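PDB 1Y6Z: heat shock protein, putative from Plasmodium falciparum, which probably acts as an ATP-dependent chaperone of the Hsp90 family that binds unfolded proteins, represented here by the middle domain alone. Local coordinates for residues B[52-57]-B[96-101]; B[71-76]-B[85-90]; B[92-97]-B[127-132]. All blocks are in the same frame, centred on the assembly; numbering follows the deposited sequence.

How the interactions relate
The three contacts show how part of the αβα sandwich of an Hsp90 middle domain is assembled, from sheet register to helix packing. Interaction 1 pairs strands 47-53 and 98-103; interaction 2, whose centre lies about 11 Å away, seats the loop after strand 80-83 against strand 73-77, the other neighbour of 98-103 in the same five-stranded mixed sheet. In sequence, interaction 2 falls between the two segments of interaction 1. Interaction 3, with its centre 9 to 10 Å from the other two, reuses Phe96 and Leu97 and carries that loop onto helix 121-141. Val101 and Phe86 both pack on Ile128 of this helix, so sheet, loop and helix touch one another directly.

Interaction 1: B[52-57]-B[96-101]; sequences YIPGSL and FLRGIV
Tyr52 and Arg98 form an antiparallel hydrogen-bonded pair where strand 47-53 meets strand 98-103, each residue giving and taking one backbone bond. Tyr52 N donates to Arg98 O at 2.7 Å, and Arg98 N returns a straighter bond to Tyr52 O (3.1 Å, 169° at the hydrogen). The tyrosine side chain starts beside that first bond: its CB is 3.3 Å from Arg98 O. With CG beside the backbone N (chi1 -69°), the ring stays close to the same carbonyl, and CD1 approaches Arg98 O at 3.6 Å, the oxygen lying at the ring edge in its plane. Gly99 CA adjoins this edge. Farther out the ring meets Tyr23 of helix 16-27, and OH makes a weak hydrogen bond to Tyr19 O. One residue on, Ile53 turns to the other face of the sheet, where its CG1 touches Leu97 CD2 at 4.3 Å. Pro54 rests CG and CD on Phe96 O, each at 3.2 Å, and its side chain crosses that of Arg98 at about a right angle, CG to CG at 3.8 Å. Beyond a bend at chi2, Arg98 NH1 donates to Thr95 O and, from above the carbonyl plane, to Leu97 O, while NH2 forms a salt bridge with Glu60. The chemistry is uneven: backbone polarity is well matched at the strand pair, yet the buried Phe96 O has no hydrogen-bonding partner and is covered by proline carbons.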
loop_
_atom_site.group_PDB
_atom_site.type_symbol
_atom_site.label_atom_id
_atom_site.label_comp_id
_atom_site.label_asym_id
_atom_site.label_seq_id
_atom_site.Cartn_x
_atom_site.Cartn_y
_atom_site.Cartn_z
ATOM N N TYR B 52 -7.363 -4.026 -16.813
ATOM C CA TYR B 52 -8.281 -5.136 -16.569
ATOM C C TYR B 52 -7.454 -6.369 -16.175
ATOM O O TYR B 52 -6.422 -6.651 -16.755
ATOM C CB TYR B 52 -8.987 -5.506 -17.857
ATOM C CG TYR B 52 -9.984 -4.448 -18.357
ATOM C CD1 TYR B 52 -9.580 -3.448 -19.228
ATOM C CD2 TYR B 52 -11.319 -4.499 -17.946
ATOM C CE1 TYR B 52 -10.497 -2.478 -19.725
ATOM C CE2 TYR B 52 -12.216 -3.550 -18.400
ATOM C CZ TYR B 52 -11.806 -2.545 -19.290
ATOM O OH TYR B 52 -12.750 -1.640 -19.789
ATOM N N ILE B 53 -7.979 -7.140 -15.237
ATOM C CA ILE B 53 -7.558 -8.487 -14.970
ATOM C C ILE B 53 -8.519 -9.355 -15.744
ATOM O O ILE B 53 -9.754 -9.292 -15.523
ATOM C CB ILE B 53 -7.641 -8.806 -13.482
ATOM C CG1 ILE B 53 -6.627 -7.937 -12.736
ATOM C CG2 ILE B 53 -7.361 -10.316 -13.208
ATOM C CD1 ILE B 53 -6.682 -8.198 -11.233
ATOM N N PRO B 54 -7.993 -10.126 -16.689
ATOM C CA PRO B 54 -8.854 -10.968 -17.525
ATOM C C PRO B 54 -9.597 -12.010 -16.706
ATOM O O PRO B 54 -9.135 -12.367 -15.634
ATOM C CB PRO B 54 -7.835 -11.643 -18.502
ATOM C CG PRO B 54 -6.758 -10.620 -18.598
ATOM C CD PRO B 54 -6.594 -10.212 -17.135
ATOM N N GLY B 55 -10.721 -12.506 -17.226
ATOM C CA GLY B 55 -11.440 -13.628 -16.607
ATOM C C GLY B 55 -10.790 -15.005 -16.680
ATOM O O GLY B 55 -11.167 -15.914 -15.915
ATOM N N SER B 56 -9.862 -15.176 -17.631
ATOM C CA SER B 56 -9.229 -16.439 -17.898
ATOM C C SER B 56 -7.897 -16.140 -18.563
ATOM O O SER B 56 -7.644 -15.002 -18.975
ATOM C CB SER B 56 -10.100 -17.353 -18.792
ATOM O OG SER B 56 -10.324 -16.768 -20.061
ATOM N N LEU B 57 -7.046 -17.149 -18.714
ATOM C CA LEU B 57 -5.707 -16.909 -19.274
ATOM C C LEU B 57 -5.805 -16.365 -20.712
ATOM O O LEU B 57 -6.505 -16.981 -21.555
ATOM C CB LEU B 57 -4.892 -18.193 -19.163
ATOM C CG LEU B 57 -3.388 -18.228 -19.311
ATOM C CD1 LEU B 57 -2.697 -17.216 -18.306
ATOM C CD2 LEU B 57 -2.896 -19.691 -19.136
ATOM N N PHE B 96 -0.061 -10.570 -17.817
ATOM C CA PHE B 96 -1.480 -11.050 -17.926
ATOM C C PHE B 96 -2.472 -9.893 -17.936
ATOM O O PHE B 96 -3.606 -10.085 -18.317
ATOM C CB PHE B 96 -1.851 -12.059 -16.836
ATOM C CG PHE B 96 -1.840 -11.475 -15.434
ATOM C CD1 PHE B 96 -0.697 -11.510 -14.660
ATOM C CD2 PHE B 96 -2.991 -10.849 -14.917
ATOM C CE1 PHE B 96 -0.662 -10.997 -13.345
ATOM C CE2 PHE B 96 -2.953 -10.268 -13.599
ATOM C CZ PHE B 96 -1.807 -10.370 -12.831
ATOM N N LEU B 97 -2.075 -8.676 -17.534
ATOM C CA LEU B 97 -2.997 -7.557 -17.560
ATOM C C LEU B 97 -3.349 -7.181 -19.030
ATOM O O LEU B 97 -2.511 -7.286 -19.915
ATOM C CB LEU B 97 -2.280 -6.294 -16.961
ATOM C CG LEU B 97 -1.960 -6.200 -15.485
ATOM C CD1 LEU B 97 -1.337 -4.764 -15.308
ATOM C CD2 LEU B 97 -3.208 -6.235 -14.705
ATOM N N ARG B 98 -4.571 -6.735 -19.258
ATOM C CA ARG B 98 -4.967 -6.175 -20.538
ATOM C C ARG B 98 -5.464 -4.766 -20.225
ATOM O O ARG B 98 -6.128 -4.539 -19.211
ATOM C CB ARG B 98 -6.059 -7.028 -21.197
ATOM C CG ARG B 98 -5.612 -8.444 -21.543
ATOM C CD ARG B 98 -4.604 -8.350 -22.642
ATOM N NE ARG B 98 -4.030 -9.606 -23.149
ATOM C CZ ARG B 98 -2.863 -10.110 -22.759
ATOM N NH1 ARG B 98 -2.189 -9.552 -21.775
ATOM N NH2 ARG B 98 -2.399 -11.229 -23.309
ATOM N N GLY B 99 -5.184 -3.795 -21.084
ATOM C CA GLY B 99 -5.564 -2.434 -20.743
ATOM C C GLY B 99 -5.114 -1.417 -21.786
ATOM O O GLY B 99 -4.563 -1.777 -22.837
ATOM N N ILE B 100 -5.383 -0.153 -21.481
ATOM C CA ILE B 100 -5.024 0.905 -22.374
ATOM C C ILE B 100 -4.281 1.965 -21.589
ATOM O O ILE B 100 -4.536 2.177 -20.401
ATOM C CB ILE B 100 -6.268 1.479 -23.174
ATOM C CG1 ILE B 100 -7.118 2.410 -22.317
ATOM C CG2 ILE B 100 -7.160 0.306 -23.834
ATOM C CD1 ILE B 100 -6.635 3.911 -22.313
ATOM N N VAL B 101 -3.380 2.658 -22.269
ATOM C CA VAL B 101 -2.828 3.910 -21.746
ATOM C C VAL B 101 -2.982 4.964 -22.855
ATOM O O VAL B 101 -2.591 4.705 -24.000
ATOM C CB VAL B 101 -1.323 3.778 -21.431
ATOM C CG1 VAL B 101 -0.766 5.159 -20.930
ATOM C CG2 VAL B 101 -1.059 2.694 -20.417
#

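Interaction 2: B[71-76]-B[85-90]; sequences RGIRLY and KFSESI
Phe86 and Ile73 join the two backbones where strand 73-77 begins and a short 3-10 turn (86-88) passes alongside, Phe86 N donating to Ile73 O at 3.2 Å. A second, weak bond comes from Ile73 N to Ser87 OG; the main bond of that N-H is to Arg71 O at 2.7 Å, closing a classic gamma turn at Gly72, whose positive phi (66°) favours glycine. Ile73 carries the apolar side of the contact. Its CG2 meets Phe86 CD2 at 3.9 Å, while the CG1-CD1 arm passes Ser87 OG, 3.2 Å from CG1, and ends with CD1 on Ile90 CD1 at 4.0 Å. The Phe86 ring touches Leu75 CB through its CD1 at 4.2 Å. It also packs on Val101 of the neighbouring strand and on Leu121 of helix 121-141, so the ring lies between sheet and helix. At the outer end Arg71 and Lys85 run side by side, pointing the same way. Lys85 NZ is modelled over the centre of one guanidinium face, 3.0 Å from Arg71 CZ, a spacing short enough to leave the ammonium position in some doubt. Salt bridges from Arg71 to Glu69 and Asp84 may balance the charge of the guanidinium. What joins the two segments is therefore chiefly the hydrocarbon packing around Ile73, with the bond from Phe86 N and the weaker one to Ser87 OG fixing the turn against the start of the strand.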
loop_
_atom_site.group_PDB
_atom_site.type_symbol
_atom_site.label_atom_id
_atom_site.label_comp_id
_atom_site.label_asym_id
_atom_site.label_seq_id
_atom_site.Cartn_x
_atom_site.Cartn_y
_atom_site.Cartn_z
ATOM N N ARG B 71 2.105 -8.403 -25.619
ATOM C CA ARG B 71 1.051 -7.555 -26.185
ATOM C C ARG B 71 0.307 -6.736 -25.121
ATOM O O ARG B 71 0.796 -5.680 -24.686
ATOM C CB ARG B 71 0.054 -8.408 -27.005
ATOM C CG ARG B 71 0.642 -9.102 -28.251
ATOM C CD ARG B 71 1.291 -8.103 -29.214
ATOM N NE ARG B 71 1.701 -8.748 -30.461
ATOM C CZ ARG B 71 1.818 -8.138 -31.644
ATOM N NH1 ARG B 71 1.558 -6.839 -31.774
ATOM N NH2 ARG B 71 2.210 -8.835 -32.709
ATOM N N GLY B 72 -0.892 -7.201 -24.781
ATOM C CA GLY B 72 -1.606 -6.855 -23.557
ATOM C C GLY B 72 -2.074 -5.453 -23.353
ATOM O O GLY B 72 -3.272 -5.204 -23.210
ATOM N N ILE B 73 -1.130 -4.529 -23.255
ATOM C CA ILE B 73 -1.464 -3.136 -23.068
ATOM C C ILE B 73 -1.292 -2.305 -24.353
ATOM O O ILE B 73 -0.220 -2.282 -24.980
ATOM C CB ILE B 73 -0.697 -2.544 -21.889
ATOM C CG1 ILE B 73 -1.009 -3.370 -20.605
ATOM C CG2 ILE B 73 -1.048 -1.120 -21.704
ATOM C CD1 ILE B 73 -0.419 -2.739 -19.366
ATOM N N ARG B 74 -2.374 -1.663 -24.738
ATOM C CA ARG B 74 -2.440 -0.849 -25.969
ATOM C C ARG B 74 -2.102 0.612 -25.627
ATOM O O ARG B 74 -2.759 1.223 -24.774
ATOM C CB ARG B 74 -3.849 -0.904 -26.529
ATOM C CG ARG B 74 -4.282 -2.295 -26.991
ATOM C CD ARG B 74 -5.732 -2.234 -27.297
ATOM N NE ARG B 74 -5.988 -1.303 -28.396
ATOM C CZ ARG B 74 -5.995 -1.674 -29.681
ATOM N NH1 ARG B 74 -5.754 -2.934 -30.016
ATOM N NH2 ARG B 74 -6.251 -0.791 -30.635
ATOM N N LEU B 75 -1.069 1.139 -26.277
ATOM C CA LEU B 75 -0.709 2.508 -26.143
ATOM C C LEU B 75 -1.424 3.406 -27.192
ATOM O O LEU B 75 -1.433 3.116 -28.402
ATOM C CB LEU B 75 0.795 2.697 -26.268
ATOM C CG LEU B 75 1.161 4.191 -26.414
ATOM C CD1 LEU B 75 1.231 4.933 -25.085
ATOM C CD2 LEU B 75 2.469 4.375 -27.201
ATOM N N TYR B 76 -1.978 4.504 -26.701
ATOM C CA TYR B 76 -2.566 5.540 -27.527
ATOM C C TYR B 76 -1.738 6.791 -27.186
ATOM O O TYR B 76 -1.249 6.952 -26.049
ATOM C CB TYR B 76 -4.057 5.733 -27.200
ATOM C CG TYR B 76 -4.972 4.547 -27.534
ATOM C CD1 TYR B 76 -5.050 3.464 -26.670
ATOM C CD2 TYR B 76 -5.733 4.500 -28.730
ATOM C CE1 TYR B 76 -5.829 2.404 -26.921
ATOM C CE2 TYR B 76 -6.555 3.393 -29.011
ATOM C CZ TYR B 76 -6.591 2.350 -28.072
ATOM O OH TYR B 76 -7.361 1.224 -28.233
ATOM N N LYS B 85 2.124 -3.158 -27.619
ATOM C CA LYS B 85 3.320 -3.758 -27.046
ATOM C C LYS B 85 3.867 -2.954 -25.883
ATOM O O LYS B 85 5.048 -3.067 -25.516
ATOM C CB LYS B 85 4.397 -3.938 -28.133
ATOM C CG LYS B 85 3.916 -4.783 -29.290
ATOM C CD LYS B 85 4.809 -4.659 -30.504
ATOM C CE LYS B 85 4.604 -5.850 -31.395
ATOM N NZ LYS B 85 4.410 -7.082 -30.552
ATOM N N PHE B 86 2.999 -2.164 -25.269
ATOM C CA PHE B 86 3.429 -1.327 -24.169
ATOM C C PHE B 86 3.864 -2.140 -22.921
ATOM O O PHE B 86 4.629 -1.649 -22.080
ATOM C CB PHE B 86 2.332 -0.339 -23.823
ATOM C CG PHE B 86 2.773 0.683 -22.878
ATOM C CD1 PHE B 86 3.582 1.730 -23.310
ATOM C CD2 PHE B 86 2.463 0.572 -21.515
ATOM C CE1 PHE B 86 4.020 2.682 -22.407
ATOM C CE2 PHE B 86 2.919 1.528 -20.602
ATOM C CZ PHE B 86 3.683 2.583 -21.052
ATOM N N SER B 87 3.348 -3.368 -22.815
ATOM C CA SER B 87 3.683 -4.296 -21.748
ATOM C C SER B 87 5.160 -4.769 -21.696
ATOM O O SER B 87 5.615 -5.277 -20.655
ATOM C CB SER B 87 2.776 -5.523 -21.841
ATOM O OG SER B 87 1.452 -5.189 -21.468
ATOM N N GLU B 88 5.885 -4.617 -22.810
ATOM C CA GLU B 88 7.333 -4.930 -22.895
ATOM C C GLU B 88 8.214 -4.085 -21.954
ATOM O O GLU B 88 9.375 -4.427 -21.684
ATOM C CB GLU B 88 7.848 -4.679 -24.299
ATOM C CG GLU B 88 7.512 -5.701 -25.327
ATOM C CD GLU B 88 8.266 -5.422 -26.629
ATOM O OE1 GLU B 88 9.527 -5.397 -26.589
ATOM O OE2 GLU B 88 7.599 -5.217 -27.676
ATOM N N SER B 89 7.673 -2.969 -21.492
ATOM C CA SER B 89 8.394 -2.137 -20.561
ATOM C C SER B 89 7.932 -2.294 -19.085
ATOM O O SER B 89 8.579 -1.750 -18.165
ATOM C CB SER B 89 8.349 -0.678 -21.048
ATOM O OG SER B 89 7.007 -0.229 -21.152
ATOM N N ILE B 90 6.829 -3.015 -18.841
ATOM C CA ILE B 90 6.396 -3.206 -17.450
ATOM C C ILE B 90 6.958 -4.548 -16.961
ATOM O O ILE B 90 7.348 -5.360 -17.792
ATOM C CB ILE B 90 4.826 -2.983 -17.231
ATOM C CG1 ILE B 90 4.002 -4.191 -17.657
ATOM C CG2 ILE B 90 4.324 -1.772 -18.029
ATOM C CD1 ILE B 90 2.537 -4.121 -17.123
#

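Interaction 3: B[92-97]-B[127-132]; sequences RWLTFL and RIVLKS
Leu94 and Leu97 reach helix 121-141 through similar first torsions (chi1 -74° and -70°), each setting CG beside its own backbone N. An extended second torsion then carries CD1 of each away from its backbone, toward the helix. On the helix, chi1 of Ser132 (-65°) likewise places OG beside the backbone N and next to the carbonyl one turn earlier. Leu94 divides its two methyls between neighbours: CD1 rests against Val129 CG2 at 3.9 Å, and CD2 against Ser132 CB at 4.0 Å. Leu97 CD1 meets both Ile128 CG2, at 4.4 Å, and Ser132 OG, at only 3.1 Å, a tight carbon-oxygen approach. The leucines are brought onto one side of the loop by the type I beta turn from Leu94 to Leu97, closed by Leu97 N bonding to Leu94 O. In fold terms, this turn leads into strand 98-103 of the central sheet, and the helix it touches covers one face of that sheet, the αβα layering known for Hsp90 middle domains. Ile128 and Ser132 touch Leu51 of strand 47-53 too. The serine hydroxyl sits among hydrocarbon but is satisfied within its own helix: OG donates to Ile128 O at 2.8 Å. That oxygen also takes the helical bond from Ser132 N, the two donors approaching from opposite faces of the carbonyl plane. Behind Leu94, its CG lies 3.5 Å above the Trp93 ring, over the centre of one face, while Trp93 NE1 bonds to Asp165. Lys131 and Arg127 of the same helix form salt bridges with Glu141 and Glu195 of the second subunit, respectively.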
loop_
_atom_site.group_PDB
_atom_site.type_symbol
_atom_site.label_atom_id
_atom_site.label_comp_id
_atom_site.label_asym_id
_atom_site.label_seq_id
_atom_site.Cartn_x
_atom_site.Cartn_y
_atom_site.Cartn_z
ATOM N N ARG B 92 7.554 -8.248 -16.204
ATOM C CA ARG B 92 6.845 -9.271 -16.977
ATOM C C ARG B 92 5.877 -10.086 -16.138
ATOM O O ARG B 92 4.985 -10.782 -16.688
ATOM C CB ARG B 92 7.837 -10.207 -17.673
ATOM C CG ARG B 92 8.505 -11.219 -16.746
ATOM C CD ARG B 92 9.445 -12.172 -17.567
ATOM N NE ARG B 92 10.020 -13.201 -16.706
ATOM C CZ ARG B 92 10.625 -14.313 -17.152
ATOM N NH1 ARG B 92 10.760 -14.532 -18.452
ATOM N NH2 ARG B 92 11.108 -15.191 -16.310
ATOM N N TRP B 93 5.991 -10.013 -14.807
ATOM C CA TRP B 93 5.003 -10.746 -14.017
ATOM C C TRP B 93 3.577 -10.168 -14.233
ATOM O O TRP B 93 2.607 -10.848 -13.971
ATOM C CB TRP B 93 5.355 -10.826 -12.540
ATOM C CG TRP B 93 5.199 -9.573 -11.811
ATOM C CD1 TRP B 93 6.126 -8.592 -11.707
ATOM C CD2 TRP B 93 4.020 -9.117 -11.093
ATOM N NE1 TRP B 93 5.614 -7.544 -10.988
ATOM C CE2 TRP B 93 4.344 -7.868 -10.546
ATOM C CE3 TRP B 93 2.747 -9.686 -10.819
ATOM C CZ2 TRP B 93 3.421 -7.119 -9.755
ATOM C CZ3 TRP B 93 1.842 -8.965 -9.994
ATOM C CH2 TRP B 93 2.184 -7.684 -9.499
ATOM N N LEU B 94 3.478 -8.954 -14.764
ATOM C CA LEU B 94 2.195 -8.325 -15.076
ATOM C C LEU B 94 1.715 -8.458 -16.521
ATOM O O LEU B 94 0.774 -7.758 -16.910
ATOM C CB LEU B 94 2.271 -6.831 -14.757
ATOM C CG LEU B 94 2.234 -6.649 -13.247
ATOM C CD1 LEU B 94 2.713 -5.242 -13.016
ATOM C CD2 LEU B 94 0.767 -6.878 -12.711
ATOM N N THR B 95 2.341 -9.356 -17.278
ATOM C CA THR B 95 2.021 -9.637 -18.688
ATOM C C THR B 95 0.557 -10.045 -18.871
ATOM O O THR B 95 0.017 -9.895 -19.955
ATOM C CB THR B 95 2.935 -10.744 -19.301
ATOM O OG1 THR B 95 2.734 -10.837 -20.736
ATOM C CG2 THR B 95 2.695 -12.110 -18.664
ATOM N N PHE B 96 -0.061 -10.570 -17.817
ATOM C CA PHE B 96 -1.480 -11.050 -17.926
ATOM C C PHE B 96 -2.472 -9.893 -17.936
ATOM O O PHE B 96 -3.606 -10.085 -18.317
ATOM C CB PHE B 96 -1.851 -12.059 -16.836
ATOM C CG PHE B 96 -1.840 -11.475 -15.434
ATOM C CD1 PHE B 96 -0.697 -11.510 -14.660
ATOM C CD2 PHE B 96 -2.991 -10.849 -14.917
ATOM C CE1 PHE B 96 -0.662 -10.997 -13.345
ATOM C CE2 PHE B 96 -2.953 -10.268 -13.599
ATOM C CZ PHE B 96 -1.807 -10.370 -12.831
ATOM N N LEU B 97 -2.075 -8.676 -17.534
ATOM C CA LEU B 97 -2.997 -7.557 -17.560
ATOM C C LEU B 97 -3.349 -7.181 -19.030
ATOM O O LEU B 97 -2.511 -7.286 -19.915
ATOM C CB LEU B 97 -2.280 -6.294 -16.961
ATOM C CG LEU B 97 -1.960 -6.200 -15.485
ATOM C CD1 LEU B 97 -1.337 -4.764 -15.308
ATOM C CD2 LEU B 97 -3.208 -6.235 -14.705
ATOM N N ARG B 127 3.315 3.818 -12.093
ATOM C CA ARG B 127 1.939 4.139 -11.679
ATOM C C ARG B 127 1.052 2.935 -12.032
ATOM O O ARG B 127 0.140 2.567 -11.297
ATOM C CB ARG B 127 1.439 5.300 -12.517
ATOM C CG ARG B 127 1.223 6.736 -11.924
ATOM C CD ARG B 127 2.240 7.248 -10.989
ATOM N NE ARG B 127 2.326 8.738 -10.950
ATOM C CZ ARG B 127 1.362 9.586 -10.566
ATOM N NH1 ARG B 127 1.609 10.908 -10.535
ATOM N NH2 ARG B 127 0.154 9.155 -10.202
ATOM N N ILE B 128 1.313 2.363 -13.195
ATOM C CA ILE B 128 0.581 1.147 -13.579
ATOM C C ILE B 128 0.789 0.009 -12.582
ATOM O O ILE B 128 -0.150 -0.670 -12.217
ATOM C CB ILE B 128 0.936 0.725 -14.997
ATOM C CG1 ILE B 128 0.224 1.659 -15.969
ATOM C CG2 ILE B 128 0.438 -0.713 -15.290
ATOM C CD1 ILE B 128 0.488 1.341 -17.413
ATOM N N VAL B 129 2.028 -0.246 -12.171
ATOM C CA VAL B 129 2.304 -1.365 -11.268
ATOM C C VAL B 129 1.622 -1.133 -9.930
ATOM O O VAL B 129 0.999 -2.032 -9.349
ATOM C CB VAL B 129 3.826 -1.565 -11.103
ATOM C CG1 VAL B 129 4.151 -2.662 -10.073
ATOM C CG2 VAL B 129 4.428 -1.838 -12.449
ATOM N N LEU B 130 1.748 0.076 -9.407
ATOM C CA LEU B 130 1.048 0.400 -8.200
ATOM C C LEU B 130 -0.507 0.281 -8.278
ATOM O O LEU B 130 -1.104 -0.243 -7.329
ATOM C CB LEU B 130 1.568 1.712 -7.602
ATOM C CG LEU B 130 3.109 1.574 -7.341
ATOM C CD1 LEU B 130 3.760 2.844 -6.708
ATOM C CD2 LEU B 130 3.594 0.265 -6.574
ATOM N N LYS B 131 -1.139 0.722 -9.377
ATOM C CA LYS B 131 -2.596 0.596 -9.522
ATOM C C LYS B 131 -2.945 -0.896 -9.629
ATOM O O LYS B 131 -3.994 -1.314 -9.140
ATOM C CB LYS B 131 -3.130 1.350 -10.764
ATOM C CG LYS B 131 -3.179 2.857 -10.562
ATOM C CD LYS B 131 -4.348 3.253 -9.734
ATOM C CE LYS B 131 -4.359 4.776 -9.576
ATOM N NZ LYS B 131 -5.327 5.184 -8.545
ATOM N N SER B 132 -2.068 -1.668 -10.275
ATOM C CA SER B 132 -2.321 -3.119 -10.484
ATOM C C SER B 132 -2.264 -3.851 -9.131
ATOM O O SER B 132 -3.102 -4.651 -8.847
ATOM C CB SER B 132 -1.249 -3.719 -11.418
ATOM O OG SER B 132 -1.369 -3.151 -12.700
#